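Peroxisomal acyl-CoA oxidase 1A (Solanum lycopersicum, PDB 2FON) probably acts as an FAD-dependent acyl-CoA oxidase, carrying out the oxidation of acyl-CoA in peroxisomal fatty acid beta-oxidation. Local coordinates at residues 143-147 with 148-152; 648-651 with 652-656. All coordinates share one frame; numbering follows the deposited sequence.

Contact 1: residues 143-147 with 148-152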
ATOM      1  N   PRO B 143       4.721  16.477 -38.086  1.00 64.93           N
ATOM      2  CA  PRO B 143       3.903  15.672 -39.006  1.00 65.05           C
ATOM      3  C   PRO B 143       4.315  14.182 -38.915  1.00 65.87           C
ATOM      4  O   PRO B 143       3.431  13.304 -38.889  1.00 66.58           O
ATOM      5  CB  PRO B 143       4.199  16.292 -40.387  1.00 63.83           C
ATOM      6  CG  PRO B 143       4.573  17.674 -40.093  1.00 62.48           C
ATOM      7  CD  PRO B 143       5.421  17.548 -38.823  1.00 65.08           C
ATOM      8  N   LEU B 144       5.613  13.901 -38.800  1.00 65.81           N
ATOM      9  CA  LEU B 144       6.070  12.519 -38.677  1.00 66.37           C
ATOM     10  C   LEU B 144       5.454  11.802 -37.472  1.00 66.93           C
ATOM     11  O   LEU B 144       4.862  10.734 -37.602  1.00 67.53           O
ATOM     12  CB  LEU B 144       7.602  12.479 -38.580  1.00 66.85           C
ATOM     13  CG  LEU B 144       8.414  12.927 -39.824  1.00 66.45           C
ATOM     14  CD1 LEU B 144       9.904  12.775 -39.594  1.00 62.51           C
ATOM     15  CD2 LEU B 144       7.948  12.198 -41.141  1.00 64.02           C
ATOM     16  N   ALA B 145       5.598  12.393 -36.285  1.00 67.39           N
ATOM     17  CA  ALA B 145       5.013  11.855 -35.050  1.00 66.66           C
ATOM     18  C   ALA B 145       3.481  11.750 -35.082  1.00 66.95           C
ATOM     19  O   ALA B 145       2.949  10.818 -34.502  1.00 66.75           O
ATOM     20  CB  ALA B 145       5.453  12.682 -33.868  1.00 65.47           C
ATOM     21  N   TYR B 146       2.788  12.710 -35.719  1.00 67.63           N
ATOM     22  CA  TYR B 146       1.316  12.686 -35.807  1.00 68.61           C
ATOM     23  C   TYR B 146       0.778  11.505 -36.575  1.00 68.92           C
ATOM     24  O   TYR B 146      -0.278  10.958 -36.217  1.00 67.85           O
ATOM     25  CB  TYR B 146       0.709  13.968 -36.362  1.00 69.52           C
ATOM     26  CG  TYR B 146       0.726  15.114 -35.396  1.00 71.19           C
ATOM     27  CD1 TYR B 146       0.704  16.448 -35.834  1.00 73.93           C
ATOM     28  CD2 TYR B 146       0.809  14.879 -34.057  1.00 73.94           C
ATOM     29  CE1 TYR B 146       0.742  17.522 -34.922  1.00 74.49           C
ATOM     30  CE2 TYR B 146       0.851  15.910 -33.138  1.00 76.10           C
ATOM     31  CZ  TYR B 146       0.823  17.229 -33.555  1.00 75.51           C
ATOM     32  OH  TYR B 146       0.854  18.200 -32.558  1.00 74.73           O
ATOM     33  N   LYS B 147       1.510  11.095 -37.612  1.00 70.24           N
ATOM     34  CA  LYS B 147       1.156   9.878 -38.368  1.00 71.56           C
ATOM     35  C   LYS B 147       1.928   8.668 -37.910  1.00 72.15           C
ATOM     36  O   LYS B 147       1.829   7.608 -38.518  1.00 73.11           O
ATOM     37  CB  LYS B 147       1.371  10.045 -39.865  1.00 71.12           C
ATOM     38  CG  LYS B 147       0.523  11.092 -40.472  1.00 73.22           C
ATOM     39  CD  LYS B 147       1.080  11.453 -41.806  1.00 77.75           C
ATOM     40  CE  LYS B 147       1.167  12.957 -41.999  1.00 80.45           C
ATOM     41  NZ  LYS B 147       1.664  13.197 -43.406  1.00 85.75           N
ATOM     42  N   MET B 148       2.741   8.821 -36.875  1.00 72.27           N
ATOM     43  CA  MET B 148       3.481   7.687 -36.385  1.00 73.36           C
ATOM     44  C   MET B 148       4.319   7.073 -37.447  1.00 72.31           C
ATOM     45  O   MET B 148       4.432   5.865 -37.474  1.00 73.12           O
ATOM     46  CB  MET B 148       2.553   6.590 -35.829  1.00 73.26           C
ATOM     47  CG  MET B 148       1.672   7.050 -34.669  1.00 76.24           C
ATOM     48  SD  MET B 148       1.039   5.731 -33.628  1.00 77.16           S
ATOM     49  CE  MET B 148       2.572   5.390 -32.788  1.00 78.32           C
ATOM     50  N   GLN B 149       4.900   7.875 -38.332  1.00 71.90           N
ATOM     51  CA  GLN B 149       6.020   7.398 -39.142  1.00 71.37           C
ATOM     52  C   GLN B 149       7.280   7.326 -38.283  1.00 70.75           C
ATOM     53  O   GLN B 149       8.301   6.850 -38.746  1.00 71.50           O
ATOM     54  CB  GLN B 149       6.268   8.280 -40.358  1.00 72.01           C
ATOM     55  CG  GLN B 149       5.142   8.211 -41.453  1.00 75.11           C
ATOM     56  CD  GLN B 149       5.081   9.447 -42.324  1.00 75.23           C
ATOM     57  OE1 GLN B 149       6.097   9.918 -42.846  1.00 77.25           O
ATOM     58  NE2 GLN B 149       3.893   9.998 -42.459  1.00 75.88           N
ATOM     59  N   ILE B 150       7.209   7.803 -37.036  1.00 69.19           N
ATOM     60  CA  ILE B 150       8.275   7.620 -36.065  1.00 67.64           C
ATOM     61  C   ILE B 150       7.643   7.436 -34.717  1.00 66.46           C
ATOM     62  O   ILE B 150       6.558   7.907 -34.488  1.00 66.14           O
ATOM     63  CB  ILE B 150       9.257   8.812 -35.964  1.00 67.76           C
ATOM     64  CG1 ILE B 150       8.582  10.027 -35.317  1.00 67.82           C
ATOM     65  CG2 ILE B 150       9.939   9.128 -37.322  1.00 67.03           C
ATOM     66  CD1 ILE B 150       9.578  11.183 -35.061  1.00 68.45           C
ATOM     67  N   ILE B 151       8.331   6.743 -33.822  1.00 65.15           N
ATOM     68  CA  ILE B 151       7.794   6.514 -32.517  1.00 64.25           C
ATOM     69  C   ILE B 151       8.807   6.933 -31.482  1.00 64.72           C
ATOM     70  O   ILE B 151       9.922   6.419 -31.429  1.00 64.66           O
ATOM     71  CB  ILE B 151       7.356   5.096 -32.329  1.00 63.64           C
ATOM     72  CG1 ILE B 151       6.209   4.812 -33.287  1.00 62.83           C
ATOM     73  CG2 ILE B 151       6.897   4.909 -30.905  1.00 62.00           C
ATOM     74  CD1 ILE B 151       5.930   3.331 -33.543  1.00 63.10           C
ATOM     75  N   GLY B 152       8.395   7.903 -30.681  1.00 65.07           N
ATOM     76  CA  GLY B 152       9.292   8.619 -29.846  1.00 66.31           C
ATOM     77  C   GLY B 152       8.943   8.421 -28.399  1.00 67.80           C
ATOM     78  O   GLY B 152       7.766   8.221 -28.067  1.00 69.02           O
TER
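Leu144 CD2 lies over one face of the flat Gln149 amide, at its oxygen end, 3.4 Å from Gln149 OE1. Lys147 CD comes in near the amide plane at the nitrogen end, 3.2 Å from Gln149 NE2. Leu144 crosses Gln149 at about a right angle, whereas Lys147 lies alongside it and points the same way. Both contacts are packing. Gln149 has CG anti to its own carbonyl carbon (chi1 -69°) and is extended beyond it, which carries the amide back along the turn. The backbone closes helix 135-146 with a Schellman motif. Met148 takes a positive phi of 57°. Gln149 N donates to Leu144 O at 3.0 Å, tilted 27° from the carbonyl plane. A weak bond of 3.1 Å joins Met148 N to Ala145 O. Ala145 O also accepts from His121 NE2, and His121 ND1 takes the N-H of Gly152, where strand 152-155 begins. One histidine thus ties the helix end to the strand start. Beyond the cap, the chain brings Ile150 back against the turn. Its CG1 lies 4.2 Å from Leu144 CB and 4.4 Å from Ala145 CB. Tyr146 points the other way, onto Trp122 and Ile126 of helix 118-132, and Met148 packs on Phe117.

Contact 2: residues 648-651 with 652-656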
ATOM      1  N   LEU B 648     -16.843 -15.089  -9.311  1.00 66.32           N
ATOM      2  CA  LEU B 648     -15.587 -15.579  -8.686  1.00 66.52           C
ATOM      3  C   LEU B 648     -15.405 -17.096  -8.802  1.00 66.94           C
ATOM      4  O   LEU B 648     -14.306 -17.554  -9.115  1.00 68.69           O
ATOM      5  CB  LEU B 648     -15.444 -15.135  -7.215  1.00 65.62           C
ATOM      6  CG  LEU B 648     -15.111 -13.681  -6.895  1.00 64.12           C
ATOM      7  CD1 LEU B 648     -15.144 -13.451  -5.445  1.00 67.58           C
ATOM      8  CD2 LEU B 648     -13.758 -13.356  -7.304  1.00 66.30           C
ATOM      9  N   TYR B 649     -16.454 -17.873  -8.579  1.00 66.73           N
ATOM     10  CA  TYR B 649     -16.377 -19.324  -8.751  1.00 67.49           C
ATOM     11  C   TYR B 649     -16.074 -19.701 -10.208  1.00 67.93           C
ATOM     12  O   TYR B 649     -15.103 -20.342 -10.502  1.00 68.70           O
ATOM     13  CB  TYR B 649     -17.684 -19.967  -8.275  1.00 67.88           C
ATOM     14  CG  TYR B 649     -17.626 -21.430  -8.056  1.00 67.19           C
ATOM     15  CD1 TYR B 649     -17.202 -21.943  -6.851  1.00 64.93           C
ATOM     16  CD2 TYR B 649     -18.037 -22.318  -9.052  1.00 68.46           C
ATOM     17  CE1 TYR B 649     -17.169 -23.313  -6.632  1.00 65.40           C
ATOM     18  CE2 TYR B 649     -17.980 -23.707  -8.859  1.00 66.82           C
ATOM     19  CZ  TYR B 649     -17.535 -24.194  -7.644  1.00 67.92           C
ATOM     20  OH  TYR B 649     -17.465 -25.563  -7.415  1.00 69.60           O
ATOM     21  N   GLU B 650     -16.905 -19.283 -11.132  1.00 69.10           N
ATOM     22  CA  GLU B 650     -16.634 -19.493 -12.539  1.00 70.20           C
ATOM     23  C   GLU B 650     -15.177 -18.995 -12.867  1.00 68.94           C
ATOM     24  O   GLU B 650     -14.410 -19.689 -13.560  1.00 68.30           O
ATOM     25  CB  GLU B 650     -17.764 -18.843 -13.367  1.00 68.70           C
ATOM     26  CG  GLU B 650     -17.474 -18.481 -14.830  1.00 72.75           C
ATOM     27  CD  GLU B 650     -18.644 -17.663 -15.534  1.00 75.00           C
ATOM     28  OE1 GLU B 650     -19.283 -16.760 -14.927  1.00 81.26           O
ATOM     29  OE2 GLU B 650     -18.949 -17.924 -16.723  1.00 81.93           O
ATOM     30  N   ALA B 651     -14.763 -17.850 -12.322  1.00 68.22           N
ATOM     31  CA  ALA B 651     -13.395 -17.379 -12.613  1.00 68.10           C
ATOM     32  C   ALA B 651     -12.254 -18.315 -12.121  1.00 68.63           C
ATOM     33  O   ALA B 651     -11.280 -18.551 -12.846  1.00 68.35           O
ATOM     34  CB  ALA B 651     -13.186 -15.936 -12.199  1.00 67.19           C
ATOM     35  N   ALA B 652     -12.381 -18.913 -10.944  1.00 68.99           N
ATOM     36  CA  ALA B 652     -11.299 -19.781 -10.525  1.00 70.91           C
ATOM     37  C   ALA B 652     -11.058 -20.933 -11.455  1.00 72.34           C
ATOM     38  O   ALA B 652      -9.925 -21.419 -11.526  1.00 73.44           O
ATOM     39  CB  ALA B 652     -11.516 -20.310  -9.170  1.00 71.52           C
ATOM     40  N   TRP B 653     -12.102 -21.407 -12.132  1.00 73.09           N
ATOM     41  CA  TRP B 653     -11.977 -22.624 -12.963  1.00 74.13           C
ATOM     42  C   TRP B 653     -11.221 -22.404 -14.259  1.00 73.79           C
ATOM     43  O   TRP B 653     -11.255 -23.247 -15.126  1.00 73.35           O
ATOM     44  CB  TRP B 653     -13.348 -23.365 -13.183  1.00 75.01           C
ATOM     45  CG  TRP B 653     -13.883 -23.881 -11.879  1.00 75.79           C
ATOM     46  CD1 TRP B 653     -14.993 -23.429 -11.197  1.00 77.24           C
ATOM     47  CD2 TRP B 653     -13.265 -24.864 -11.033  1.00 77.07           C
ATOM     48  NE1 TRP B 653     -15.110 -24.096  -9.985  1.00 77.84           N
ATOM     49  CE2 TRP B 653     -14.058 -24.977  -9.865  1.00 78.26           C
ATOM     50  CE3 TRP B 653     -12.126 -25.681 -11.160  1.00 78.72           C
ATOM     51  CZ2 TRP B 653     -13.755 -25.894  -8.836  1.00 77.75           C
ATOM     52  CZ3 TRP B 653     -11.830 -26.600 -10.129  1.00 77.78           C
ATOM     53  CH2 TRP B 653     -12.640 -26.690  -8.987  1.00 76.66           C
ATOM     54  N   LYS B 654     -10.517 -21.287 -14.353  1.00 74.64           N
ATOM     55  CA  LYS B 654      -9.775 -20.892 -15.551  1.00 76.45           C
ATOM     56  C   LYS B 654      -8.276 -20.626 -15.296  1.00 77.19           C
ATOM     57  O   LYS B 654      -7.492 -20.559 -16.249  1.00 78.46           O
ATOM     58  CB  LYS B 654     -10.415 -19.652 -16.190  1.00 76.76           C
ATOM     59  CG  LYS B 654     -11.918 -19.768 -16.307  1.00 80.23           C
ATOM     60  CD  LYS B 654     -12.434 -19.142 -17.613  1.00 85.82           C
ATOM     61  CE  LYS B 654     -13.914 -18.748 -17.501  1.00 86.55           C
ATOM     62  NZ  LYS B 654     -14.113 -17.442 -18.157  1.00 86.74           N
ATOM     63  N   ASP B 655      -7.861 -20.467 -14.037  1.00 77.25           N
ATOM     64  CA  ASP B 655      -6.439 -20.486 -13.722  1.00 77.50           C
ATOM     65  C   ASP B 655      -5.718 -21.739 -14.313  1.00 77.55           C
ATOM     66  O   ASP B 655      -6.257 -22.849 -14.307  1.00 77.61           O
ATOM     67  CB  ASP B 655      -6.212 -20.370 -12.217  1.00 77.28           C
ATOM     68  CG  ASP B 655      -4.708 -20.442 -11.837  1.00 80.10           C
ATOM     69  OD1 ASP B 655      -4.165 -21.580 -11.715  1.00 79.77           O
ATOM     70  OD2 ASP B 655      -4.065 -19.365 -11.648  1.00 82.96           O
ATOM     71  N   PRO B 656      -4.491 -21.554 -14.822  1.00 77.70           N
ATOM     72  CA  PRO B 656      -3.616 -22.634 -15.332  1.00 77.79           C
ATOM     73  C   PRO B 656      -3.592 -23.918 -14.466  1.00 77.53           C
ATOM     74  O   PRO B 656      -3.669 -25.057 -14.986  1.00 77.79           O
ATOM     75  CB  PRO B 656      -2.208 -21.988 -15.356  1.00 77.56           C
ATOM     76  CG  PRO B 656      -2.400 -20.539 -14.920  1.00 78.64           C
ATOM     77  CD  PRO B 656      -3.859 -20.228 -14.937  1.00 77.69           C
TER
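Leu648 joins the following residues through its backbone: Leu648 O accepts the N-H of Ala652 at 3.0 Å, an i to i+4 helix bond. Its side chain turns away, onto Ser426, Ile636 and Leu637, and lies about 9 Å from a bound FAD. Tyr649 carries the main side-chain contact. Its CG is anti to the backbone N (chi1 -165°) and beside the carbonyl carbon, which swings the ring toward Trp653, one turn on. Trp653 points its edge at one face of the tyrosine ring. Trp653 NE1 sits over that face toward the rim, near Tyr649 CE2. The planes make 70°, and the centroids of the Tyr649 ring and the Trp653 five-membered ring are 4.7 Å apart. An alanine at Tyr649 would take away the face that the indole edge meets, and Trp653 would probably be freer to turn. Glu650 gives its carbonyl: Trp653 N donates to Glu650 O at 3.2 Å, from 58° out of the carbonyl plane. Lys654 CG lies 3.7 Å from the same oxygen. The charged ends stay apart, with Glu650 OE2 5.1 Å from Lys654 NZ. Ala651 O takes the N-H of Lys654 at 3.2 Å, again from above the plane. Asp655 OD1 accepts the N-H of Leu657. Its OD2 forms a salt bridge with Arg77 of the second subunit, and Trp653 packs on Val241 of that subunit. The shift to i to i+3 bonds marks a helix C-terminus tightening into a 3-10-like turn, with a T-shaped aromatic pair beside it at the dimer interface.

Contact 1 and contact 2 both end a helix. Their nearest atoms are about 31 Å apart. Both are peripheral, with centres about 26 Å and 32 Å from the chain centre, and partly buried: Ala145, Met148 and Ile150 are buried in the first, Leu648, Ala652 and Asp655 in the second. Contact 1 leads into strand 152-155, away from the known sites. Contact 2 leads toward helix 666-675, close to the FAD pocket. Aliphatic groups and an amide cluster round a positive-phi cap in 143-152, while an aromatic pair leads in 648-656. Against the second subunit, Ile151 adds apolar packing; Asp655 pairs with its Arg77, and Tyr649, Ala652 and Trp653 pack there too.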